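Local coordinates for UPF0311 protein RPA1785 (Rhodopseudomonas palustris, PDB 3C5O), which is of unknown function, a beta-barrel protein of the UPF0311 (DUF3237) family whose copies pack together as four in the deposited assembly, at the interface of chains A and B and the interface of chains A and C. Coordinates in Å, arbitrary orientation; residue numbers count along the deposited sequence, not the author numbering. Chains: chain A/B/C, UPF0311 protein RPA1785.

Contact 1 and contact 2 join chain A to two different copies of the same protein, their C-alpha centres about 22 Å apart. Strand 83-93 of chain A serves both: A:Val83 and A:Tyr85 face chain B, while A:Val89 and A:Gly90, further along, face chain C. Contact 2 also uses strand 114-122 from both partners. Each interface has two-fold symmetry, so every pairing recurs with the chains exchanged. One barrel thus meets two neighbours through separate, mostly side-chain surfaces, which is how a four-copy assembly can be linked; whether the tetramer forms in solution the structure alone does not show.

Contact 1: the interface of chains A and B. Residues chain A 53, 55, 75, 83, 85; chain B 23-25, 35.
Water 1 joins A:Val83 to B:Ala25: it lies 2.7 Å from the backbone carbonyl B:Ala25 O and takes a nearly straight hydrogen bond from A:Val83 N, 3.1 Å long with 165° at the hydrogen. Its link back to A:Val83 O is weak. Around this bridge, two UPF0311 family barrels meet through apolar groups. The side chain of A:Val83 faces strand 23-27 of chain B, with its CB 3.4 Å from the carbonyl B:Ser24 O. With CG1 anti to the backbone N (chi1 179°), that methyl reaches the methyl B:Thr23 CG2 at 3.6 Å. A:Leu53 comes tip to tip onto the same methyl, its CD1 3.7 Å from B:Thr23 CG2, and the methyl rests in the corner that the valine and leucine make. A:Phe55 covers the next stretch. B:Ile35 CG2 comes in obliquely past the ring's rim, raised from the ring plane, 3.5 Å from A:Phe55 CE1; on the same side, also outside the rim, the hydroxyl B:Thr23 OG1 stands 3.6 Å from A:Phe55 CE2. An alanine at A:Phe55 would probably open a gap beside B:Ile35 and B:Thr23, leaving the B:Ile35 CG2 methyl without the ring rim it packs against. At the far end of B:Ile35, CD1 meets the ring of A:Tyr85 at its CD1, 3.8 Å away and about at a right angle, and also touches the methyl of A:Ala75.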
loop_
_atom_site.group_PDB
_atom_site.type_symbol
_atom_site.label_atom_id
_atom_site.label_comp_id
_atom_site.label_asym_id
_atom_site.label_seq_id
_atom_site.Cartn_x
_atom_site.Cartn_y
_atom_site.Cartn_z
ATOM N N LEU A 53 -15.957 -2.087 16.127
ATOM C CA LEU A 53 -15.614 -0.975 16.996
ATOM C C LEU A 53 -15.922 0.371 16.322
ATOM O O LEU A 53 -15.900 0.469 15.103
ATOM C CB LEU A 53 -14.167 -1.081 17.487
ATOM C CG LEU A 53 -13.876 -2.425 18.177
ATOM C CD1 LEU A 53 -12.401 -2.659 18.425
ATOM C CD2 LEU A 53 -14.620 -2.523 19.463
ATOM N N PHE A 55 -14.865 3.216 15.147
ATOM C CA PHE A 55 -13.859 4.091 14.540
ATOM C C PHE A 55 -13.432 3.510 13.214
ATOM O O PHE A 55 -13.786 2.379 12.871
ATOM C CB PHE A 55 -12.651 4.295 15.470
ATOM C CG PHE A 55 -11.964 3.004 15.868
ATOM C CD1 PHE A 55 -11.118 2.341 14.976
ATOM C CD2 PHE A 55 -12.159 2.464 17.125
ATOM C CE1 PHE A 55 -10.500 1.141 15.319
ATOM C CE2 PHE A 55 -11.532 1.267 17.495
ATOM C CZ PHE A 55 -10.704 0.599 16.589
ATOM N N ALA A 75 -12.075 -2.274 12.859
ATOM C CA ALA A 75 -11.819 -3.418 13.712
ATOM C C ALA A 75 -13.069 -3.968 14.363
ATOM O O ALA A 75 -14.092 -3.259 14.540
ATOM C CB ALA A 75 -10.810 -3.052 14.783
ATOM N N VAL A 83 -9.651 -9.334 19.407
ATOM C CA VAL A 83 -9.722 -8.073 18.661
ATOM C C VAL A 83 -9.091 -8.309 17.299
ATOM O O VAL A 83 -7.944 -8.732 17.231
ATOM C CB VAL A 83 -8.982 -6.939 19.397
ATOM C CG1 VAL A 83 -9.053 -5.644 18.594
ATOM C CG2 VAL A 83 -9.564 -6.724 20.761
ATOM N N TYR A 85 -8.272 -6.546 13.569
ATOM C CA TYR A 85 -8.094 -5.475 12.627
ATOM C C TYR A 85 -8.471 -5.938 11.208
ATOM O O TYR A 85 -8.010 -6.998 10.756
ATOM C CB TYR A 85 -6.623 -5.038 12.675
ATOM C CG TYR A 85 -6.177 -4.138 11.558
ATOM C CD1 TYR A 85 -6.821 -2.917 11.308
ATOM C CD2 TYR A 85 -5.110 -4.496 10.746
ATOM C CE1 TYR A 85 -6.421 -2.088 10.276
ATOM C CE2 TYR A 85 -4.697 -3.671 9.714
ATOM C CZ TYR A 85 -5.352 -2.470 9.487
ATOM O OH TYR A 85 -4.924 -1.645 8.466
ATOM N N THR B 23 -6.827 0.688 20.973
ATOM C CA THR B 23 -7.336 -0.672 20.774
ATOM C C THR B 23 -6.190 -1.524 20.271
ATOM O O THR B 23 -5.508 -1.168 19.312
ATOM C CB THR B 23 -8.427 -0.684 19.698
ATOM O OG1 THR B 23 -9.570 0.027 20.184
ATOM C CG2 THR B 23 -8.840 -2.124 19.331
ATOM N N SER B 24 -5.980 -2.664 20.886
ATOM C CA SER B 24 -4.877 -3.505 20.505
ATOM C C SER B 24 -5.411 -4.834 19.966
ATOM O O SER B 24 -6.197 -5.504 20.634
ATOM C CB SER B 24 -3.960 -3.710 21.706
ATOM O OG SER B 24 -2.978 -4.667 21.417
ATOM N N ALA B 25 -4.992 -5.183 18.749
ATOM C CA ALA B 25 -5.350 -6.459 18.097
ATOM C C ALA B 25 -4.429 -7.595 18.561
ATOM O O ALA B 25 -4.818 -8.779 18.569
ATOM C CB ALA B 25 -5.294 -6.299 16.587
ATOM N N ILE B 35 -4.507 0.315 17.374
ATOM C CA ILE B 35 -5.246 1.334 16.625
ATOM C C ILE B 35 -5.686 2.465 17.547
ATOM O O ILE B 35 -6.244 2.219 18.625
ATOM C CB ILE B 35 -6.458 0.767 15.880
ATOM C CG1 ILE B 35 -6.051 -0.428 15.026
ATOM C CG2 ILE B 35 -7.061 1.845 14.980
ATOM C CD1 ILE B 35 -7.155 -1.390 14.753
HETATM O O HOH W 1 -6.722 -10.238 19.907
#

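Contact 2: the interface of chains A and C. Residues chain A 89-90, 118; chain C 118, 120, 135.
C:Arg118 reaches across to A:Val89 and to its own symmetry mate A:Arg118, where two barrels of the UPF0311 (DUF3237) family face each other through their strands 114-122; the structure alone does not show whether this interface forms in the cell. Outward from the backbone, C:Arg118 CB points toward the A:Arg118 chain, a loose approach of 4.4 Å to A:Arg118 CD. CG stands anti to the backbone N (chi1 175°), and the chain then runs extended to NE, which carries the head well over toward chain A. C:Arg118 CD makes the direct aliphatic meeting of the two arginines, 4.2 Å from A:Arg118 CD, the two side chains passing each other at a slant. NE begins the guanidinium and runs past C:Arg120 CG, a methylene of the same chain that lies 3.4 Å above the guanidinium plane of C:Arg118, toward its rim, and backs one face. At the tip the two nitrogens part company. The guanidinium presents its edge to A:Val89, with the methyl A:Val89 CG1 in the plane of the group and 3.7 Å from C:Arg118 NH1. The other nitrogen, C:Arg118 NH2, turns to the methyl C:Leu135 CD1 of its own chain at 3.7 Å, a leucine that merely skirts chain A.

A:Val89 is therefore met by two arginine heads: C:Arg120, bent at chi2 and chi3 (chi3 -99°), swings its NH1 to within 3.4 Å of A:Val89 CG1, crossing the valine at about a right angle. The methyl is capped by polar nitrogens.

A:Arg118 carries its guanidinium away from that of C:Arg118. Their planes are 87° apart, and A:Arg118 NH1 is 6.4 Å from C:Arg118 NH1. This divergence probably eases the repulsion between like charges while their aliphatic stems still meet.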
loop_
_atom_site.group_PDB
_atom_site.type_symbol
_atom_site.label_atom_id
_atom_site.label_comp_id
_atom_site.label_asym_id
_atom_site.label_seq_id
_atom_site.Cartn_x
_atom_site.Cartn_y
_atom_site.Cartn_z
ATOM N N VAL A 89 -10.733 -4.266 1.006
ATOM C CA VAL A 89 -10.427 -3.579 -0.233
ATOM C C VAL A 89 -11.245 -4.208 -1.361
ATOM O O VAL A 89 -11.234 -5.441 -1.562
ATOM C CB VAL A 89 -8.926 -3.637 -0.554
ATOM C CG1 VAL A 89 -8.641 -2.950 -1.856
ATOM C CG2 VAL A 89 -8.110 -2.971 0.579
ATOM N N GLY A 90 -11.962 -3.367 -2.095
ATOM C CA GLY A 90 -12.871 -3.887 -3.096
ATOM C C GLY A 90 -13.314 -2.921 -4.164
ATOM O O GLY A 90 -12.807 -1.796 -4.278
ATOM N N ARG A 118 -11.979 -7.926 -0.742
ATOM C CA ARG A 118 -11.070 -8.871 -0.176
ATOM C C ARG A 118 -10.763 -8.409 1.243
ATOM O O ARG A 118 -9.974 -7.493 1.434
ATOM C CB ARG A 118 -9.801 -8.950 -1.012
ATOM C CG ARG A 118 -8.901 -10.075 -0.504
ATOM C CD ARG A 118 -7.453 -9.687 -0.421
ATOM N NE ARG A 118 -6.765 -10.466 0.603
ATOM C CZ ARG A 118 -5.446 -10.503 0.760
ATOM N NH1 ARG A 118 -4.651 -9.813 -0.069
ATOM N NH2 ARG A 118 -4.922 -11.237 1.738
ATOM N N ARG C 118 -4.681 -12.840 -4.761
ATOM C CA ARG C 118 -5.647 -11.968 -5.413
ATOM C C ARG C 118 -4.916 -11.159 -6.467
ATOM O O ARG C 118 -4.223 -10.195 -6.132
ATOM C CB ARG C 118 -6.304 -11.003 -4.430
ATOM C CG ARG C 118 -7.209 -10.042 -5.183
ATOM C CD ARG C 118 -7.453 -8.754 -4.495
ATOM N NE ARG C 118 -8.181 -7.832 -5.359
ATOM C CZ ARG C 118 -8.468 -6.567 -5.043
ATOM N NH1 ARG C 118 -8.120 -6.051 -3.863
ATOM N NH2 ARG C 118 -9.127 -5.815 -5.910
ATOM N N ARG C 120 -4.732 -8.308 -9.095
ATOM C CA ARG C 120 -5.354 -7.099 -9.634
ATOM C C ARG C 120 -4.761 -6.867 -11.015
ATOM O O ARG C 120 -3.606 -7.233 -11.256
ATOM C CB ARG C 120 -5.046 -5.886 -8.753
ATOM C CG ARG C 120 -5.954 -5.735 -7.539
ATOM C CD ARG C 120 -6.293 -4.255 -7.288
ATOM N NE ARG C 120 -5.459 -3.647 -6.250
ATOM C CZ ARG C 120 -5.921 -3.081 -5.134
ATOM N NH1 ARG C 120 -7.227 -3.014 -4.893
ATOM N NH2 ARG C 120 -5.073 -2.567 -4.260
ATOM N N LEU C 135 -13.336 -8.626 -9.302
ATOM C CA LEU C 135 -12.317 -9.148 -8.419
ATOM C C LEU C 135 -11.933 -10.560 -8.871
ATOM O O LEU C 135 -12.758 -11.287 -9.396
ATOM C CB LEU C 135 -12.914 -9.258 -7.034
ATOM C CG LEU C 135 -12.128 -8.674 -5.889
ATOM C CD1 LEU C 135 -12.559 -7.243 -5.816
ATOM C CD2 LEU C 135 -12.543 -9.447 -4.668
#